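Local structure of xylulokinase (Brucella ovis, 5VM1) at residues A[301-306]-A[341-346]; A[290-295]-A[448-453]. The protein probably phosphorylates D-xylulose to D-xylulose 5-phosphate at the expense of ATP, as a sugar kinase of the FGGY family. All blocks are in the same frame, centred on the assembly; numbering follows the deposited sequence.

Contact 1: residues A[301-306]-A[341-346]; sequences ILSAAS and YLSGER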
loop_
_atom_site.group_PDB
_atom_site.type_symbol
_atom_site.label_atom_id
_atom_site.label_comp_id
_atom_site.label_asym_id
_atom_site.label_seq_id
_atom_site.Cartn_x
_atom_site.Cartn_y
_atom_site.Cartn_z
ATOM N N ILE A 301 -8.015 1.984 -6.894
ATOM C CA ILE A 301 -9.306 2.643 -7.023
ATOM C C ILE A 301 -9.310 3.832 -6.072
ATOM O O ILE A 301 -9.247 3.654 -4.848
ATOM C CB ILE A 301 -10.449 1.677 -6.678
ATOM C CG1 ILE A 301 -10.505 0.551 -7.703
ATOM C CG2 ILE A 301 -11.793 2.425 -6.521
ATOM C CD1 ILE A 301 -11.128 -0.675 -7.161
ATOM N N LEU A 302 -9.377 5.051 -6.619
ATOM C CA LEU A 302 -9.150 6.214 -5.765
ATOM C C LEU A 302 -10.248 6.401 -4.712
ATOM O O LEU A 302 -9.982 6.991 -3.657
ATOM C CB LEU A 302 -8.982 7.471 -6.606
ATOM C CG LEU A 302 -7.650 7.505 -7.352
ATOM C CD1 LEU A 302 -7.489 8.832 -8.053
ATOM C CD2 LEU A 302 -6.454 7.160 -6.436
ATOM N N SER A 303 -11.472 5.926 -4.952
ATOM C CA SER A 303 -12.519 6.070 -3.946
ATOM C C SER A 303 -13.285 4.770 -3.847
ATOM O O SER A 303 -14.072 4.431 -4.733
ATOM C CB SER A 303 -13.447 7.235 -4.264
ATOM O OG SER A 303 -12.741 8.461 -4.226
ATOM N N ALA A 304 -13.036 4.041 -2.761
ATOM C CA ALA A 304 -13.735 2.795 -2.501
ATOM C C ALA A 304 -14.570 3.002 -1.248
ATOM O O ALA A 304 -15.760 3.349 -1.347
ATOM C CB ALA A 304 -12.761 1.620 -2.374
ATOM N N ALA A 305 -14.018 2.795 -0.048
ATOM C CA ALA A 305 -14.782 3.053 1.165
ATOM C C ALA A 305 -15.141 4.524 1.298
ATOM O O ALA A 305 -16.200 4.862 1.838
ATOM C CB ALA A 305 -13.982 2.585 2.385
ATOM N N SER A 306 -14.304 5.411 0.772
ATOM C CA SER A 306 -14.617 6.829 0.867
ATOM C C SER A 306 -15.793 7.208 -0.017
ATOM O O SER A 306 -16.462 8.211 0.253
ATOM C CB SER A 306 -13.391 7.658 0.501
ATOM O OG SER A 306 -13.151 7.605 -0.888
ATOM N N TYR A 341 -16.021 7.907 -9.130
ATOM C CA TYR A 341 -14.878 8.738 -9.511
ATOM C C TYR A 341 -14.905 10.101 -8.829
ATOM O O TYR A 341 -14.636 11.126 -9.484
ATOM C CB TYR A 341 -14.832 8.894 -11.028
ATOM C CG TYR A 341 -14.869 7.587 -11.808
ATOM C CD1 TYR A 341 -14.262 6.426 -11.301
ATOM C CD2 TYR A 341 -15.518 7.504 -13.055
ATOM C CE1 TYR A 341 -14.304 5.217 -12.005
ATOM C CE2 TYR A 341 -15.544 6.305 -13.787
ATOM C CZ TYR A 341 -14.936 5.165 -13.251
ATOM O OH TYR A 341 -14.942 3.969 -13.949
ATOM N N LEU A 342 -15.201 10.148 -7.521
ATOM C CA LEU A 342 -15.313 11.422 -6.802
ATOM C C LEU A 342 -14.019 12.230 -6.816
ATOM O O LEU A 342 -14.068 13.460 -6.655
ATOM C CB LEU A 342 -15.718 11.173 -5.347
ATOM C CG LEU A 342 -17.018 10.377 -5.198
ATOM C CD1 LEU A 342 -17.124 9.895 -3.788
ATOM C CD2 LEU A 342 -18.237 11.183 -5.594
ATOM N N SER A 343 -12.871 11.568 -7.034
ATOM C CA SER A 343 -11.551 12.188 -7.047
ATOM C C SER A 343 -10.835 11.931 -8.352
ATOM O O SER A 343 -9.604 11.864 -8.370
ATOM C CB SER A 343 -10.677 11.677 -5.906
ATOM O OG SER A 343 -11.328 11.801 -4.661
ATOM N N GLY A 344 -11.585 11.738 -9.436
ATOM C CA GLY A 344 -11.035 11.163 -10.651
ATOM C C GLY A 344 -10.981 9.659 -10.480
ATOM O O GLY A 344 -11.599 9.089 -9.586
ATOM N N GLU A 345 -10.205 9.014 -11.338
ATOM C CA GLU A 345 -9.920 7.595 -11.190
ATOM C C GLU A 345 -8.493 7.328 -11.644
ATOM O O GLU A 345 -7.983 7.989 -12.553
ATOM C CB GLU A 345 -10.875 6.677 -11.974
ATOM C CG GLU A 345 -10.659 5.184 -11.661
ATOM C CD GLU A 345 -10.853 4.857 -10.186
ATOM O OE1 GLU A 345 -10.101 5.377 -9.329
ATOM O OE2 GLU A 345 -11.778 4.077 -9.874
ATOM N N ARG A 346 -7.843 6.364 -10.981
ATOM C CA ARG A 346 -6.498 5.942 -11.364
ATOM C C ARG A 346 -6.588 4.736 -12.308
ATOM O O ARG A 346 -6.636 4.915 -13.530
ATOM C CB ARG A 346 -5.643 5.668 -10.107
ATOM C CG ARG A 346 -4.174 5.422 -10.411
ATOM C CD ARG A 346 -3.243 5.635 -9.220
ATOM N NE ARG A 346 -3.153 7.055 -8.875
ATOM C CZ ARG A 346 -2.344 7.562 -7.945
ATOM N NH1 ARG A 346 -2.362 8.869 -7.713
ATOM N NH2 ARG A 346 -1.503 6.780 -7.265
#

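Contact 2: residues A[290-295]-A[448-453]; sequences ALPRTW and ADPFTI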
loop_
_atom_site.group_PDB
_atom_site.type_symbol
_atom_site.label_atom_id
_atom_site.label_comp_id
_atom_site.label_asym_id
_atom_site.label_seq_id
_atom_site.Cartn_x
_atom_site.Cartn_y
_atom_site.Cartn_z
ATOM N N ALA A 290 8.655 -8.019 -1.719
ATOM C CA ALA A 290 9.674 -8.113 -0.686
ATOM C C ALA A 290 10.503 -9.368 -0.823
ATOM O O ALA A 290 11.480 -9.524 -0.091
ATOM C CB ALA A 290 9.060 -8.080 0.707
ATOM N N LEU A 291 10.116 -10.284 -1.707
ATOM C CA LEU A 291 10.860 -11.522 -1.781
ATOM C C LEU A 291 11.723 -11.527 -3.026
ATOM O O LEU A 291 11.392 -10.894 -4.029
ATOM C CB LEU A 291 9.926 -12.736 -1.781
ATOM C CG LEU A 291 8.870 -12.707 -0.665
ATOM C CD1 LEU A 291 8.158 -14.029 -0.536
ATOM C CD2 LEU A 291 9.477 -12.300 0.656
ATOM N N PRO A 292 12.845 -12.218 -2.998
ATOM C CA PRO A 292 13.734 -12.183 -4.161
ATOM C C PRO A 292 13.044 -12.789 -5.375
ATOM O O PRO A 292 12.123 -13.598 -5.250
ATOM C CB PRO A 292 14.952 -12.996 -3.706
ATOM C CG PRO A 292 14.494 -13.736 -2.529
ATOM C CD PRO A 292 13.409 -12.977 -1.871
ATOM N N ARG A 293 13.443 -12.316 -6.557
ATOM C CA ARG A 293 12.946 -12.824 -7.847
ATOM C C ARG A 293 11.402 -12.805 -7.916
ATOM O O ARG A 293 10.770 -13.602 -8.619
ATOM C CB ARG A 293 13.546 -14.220 -8.144
ATOM N N THR A 294 10.785 -11.846 -7.224
ATOM C CA THR A 294 9.336 -11.741 -7.094
ATOM C C THR A 294 8.899 -10.289 -7.274
ATOM O O THR A 294 9.573 -9.371 -6.810
ATOM C CB THR A 294 8.884 -12.277 -5.724
ATOM O OG1 THR A 294 9.383 -13.610 -5.539
ATOM C CG2 THR A 294 7.402 -12.277 -5.610
ATOM N N TRP A 295 7.791 -10.082 -7.981
ATOM C CA TRP A 295 7.239 -8.762 -8.258
ATOM C C TRP A 295 5.787 -8.724 -7.808
ATOM O O TRP A 295 5.252 -9.703 -7.271
ATOM C CB TRP A 295 7.327 -8.418 -9.749
ATOM C CG TRP A 295 8.672 -7.956 -10.174
ATOM C CD1 TRP A 295 9.077 -6.653 -10.361
ATOM C CD2 TRP A 295 9.817 -8.773 -10.433
ATOM N NE1 TRP A 295 10.401 -6.617 -10.731
ATOM C CE2 TRP A 295 10.878 -7.902 -10.795
ATOM C CE3 TRP A 295 10.054 -10.157 -10.406
ATOM C CZ2 TRP A 295 12.145 -8.375 -11.111
ATOM C CZ3 TRP A 295 11.306 -10.622 -10.719
ATOM C CH2 TRP A 295 12.335 -9.740 -11.073
ATOM N N ALA A 448 15.252 -18.756 6.615
ATOM C CA ALA A 448 14.257 -19.679 6.107
ATOM C C ALA A 448 13.849 -19.269 4.706
ATOM O O ALA A 448 14.017 -18.119 4.302
ATOM C CB ALA A 448 13.025 -19.694 7.012
ATOM N N ASP A 449 13.337 -20.232 3.954
ATOM C CA ASP A 449 12.791 -19.896 2.652
ATOM C C ASP A 449 11.610 -18.942 2.856
ATOM O O ASP A 449 10.646 -19.308 3.549
ATOM C CB ASP A 449 12.361 -21.157 1.904
ATOM C CG ASP A 449 11.928 -20.866 0.474
ATOM O OD1 ASP A 449 10.825 -20.311 0.258
ATOM O OD2 ASP A 449 12.718 -21.168 -0.444
ATOM N N PRO A 450 11.631 -17.729 2.288
ATOM C CA PRO A 450 10.551 -16.783 2.600
ATOM C C PRO A 450 9.179 -17.277 2.166
ATOM O O PRO A 450 8.181 -16.887 2.782
ATOM C CB PRO A 450 10.981 -15.493 1.873
ATOM C CG PRO A 450 11.849 -15.952 0.772
ATOM C CD PRO A 450 12.568 -17.179 1.291
ATOM N N PHE A 451 9.092 -18.148 1.156
ATOM C CA PHE A 451 7.778 -18.634 0.735
ATOM C C PHE A 451 7.203 -19.651 1.708
ATOM O O PHE A 451 5.980 -19.827 1.746
ATOM C CB PHE A 451 7.817 -19.229 -0.674
ATOM C CG PHE A 451 7.943 -18.203 -1.758
ATOM C CD1 PHE A 451 6.891 -17.348 -2.046
ATOM C CD2 PHE A 451 9.106 -18.088 -2.494
ATOM C CE1 PHE A 451 6.996 -16.387 -3.059
ATOM C CE2 PHE A 451 9.216 -17.132 -3.501
ATOM C CZ PHE A 451 8.152 -16.282 -3.781
ATOM N N THR A 452 8.038 -20.311 2.506
ATOM C CA THR A 452 7.481 -21.191 3.524
ATOM C C THR A 452 7.039 -20.429 4.765
ATOM O O THR A 452 6.256 -20.958 5.549
ATOM C CB THR A 452 8.479 -22.299 3.919
ATOM O OG1 THR A 452 9.568 -21.767 4.686
ATOM C CG2 THR A 452 9.033 -22.947 2.675
ATOM N N ILE A 453 7.462 -19.187 4.939
ATOM C CA ILE A 453 7.073 -18.415 6.118
ATOM C C ILE A 453 5.793 -17.620 5.872
ATOM O O ILE A 453 4.877 -17.625 6.694
ATOM C CB ILE A 453 8.242 -17.502 6.545
ATOM C CG1 ILE A 453 9.472 -18.356 6.848
ATOM C CG2 ILE A 453 7.861 -16.692 7.751
ATOM C CD1 ILE A 453 9.204 -19.513 7.775
#

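Contact 1: residues A[301-306]-A[341-346]
The tight end of this contact is built round the buried carboxylate of E345. Its CG runs anti to the backbone N (chi1 -173°) and the chain then bends at chi2 (59°), which lays the acid beside I301, with OE1 at the amide of L302. One oxygen takes two amide hydrogens: L302 N sits 2.8 Å from E345 OE1 in a nearly straight bond on the syn lone pair, and R346 N gives a second bond to E345 OE1 at 3.0 Å, on the anti lone pair. Two donors on one oxygen fix the rotation of the carboxylate and would be expected to favour its ionised form. E345 OE2 rests 3.7 Å from I301 CG2. L302 carries most of the apolar contact. Its CG lies 3.9 Å from R346 CB, the two side chains crossing at about a right angle, while L302 CD1 reaches S343 O and L302 CD2 covers one face of the R346 guanidinium.

The other end is looser. In the type I turn from Y341 to G344, S343 is exposed and its OG lies 3.7 Å from S303 OG. L342 CB is 4.2 Å from S303 OG. G344, with positive phi, leads the chain to E345.

R346 also makes a cation-pi contact with F133, and its side chain is about 7 Å from that of H88, a predicted substrate-binding residue. In the actin-like C-terminal domain, I301 ends strand 295-301 and packs on helix 367-390, A304 occupies the N-cap position of helix 305-315, and Y341 packs on Y480 and Y484 of helix 470-488.

Contact 2: residues A[290-295]-A[448-453]
L291 lays its CD1 methyl over one face of the F451 ring, a CH-pi contact with L291 CD1 3.9 Å from the ring centroid and offset toward the rim, closest to CE1. Its other methyl, L291 CD2, meets P450 CB at 3.7 Å, so the forked leucine touches both residues starting the short helix 450-453. The same ring is approached at its edge by T294, tip to tip, with T294 OG1 3.4 Å from F451 CZ. That hydroxyl is already held by its own loop: T294 OG1 donates to P292 O at 2.8 Å, from above the carbonyl plane. P292 adds a looser contact, its CD 4.3 Å from P450 CG.

No hydrogen bond crosses between the segments; besides bonds inside each, T294 O accepts from R191. D449 is the N-cap, its OD1 accepting from F451 N at 2.9 Å, a capping bond at the start of this weakly bonded helix.

The contact joins the hairpin loop between strands 285-288 and 295-301, at the edge of the C-terminal domain's mixed sheet and away from the predicted catalytic and substrate sites, to the chain after helix 433-446. P450, I453 and A290 pack on that helix, and F451 meets V254.

Going from the N terminus, the chain first reaches 290-295, the loop that opens contact 2, and runs along strand 295-301 directly into 301-306, where contact 1 begins. Contact 1 then closes a loop of 34 residues, half of it helical, with helices 305-315 and 319-326 and strand 337-339, when 341-346 returns. The chain carries on through helix 367-390 and further strands and helices before 448-453 closes contact 2, so the shorter loop is wholly enclosed by the longer one. The two centres are 32 Å apart, on opposite sides of the chain's centre. Strand 295-301 connects them: contact 2 holds the loop leading into it, contact 1 the chain leaving it.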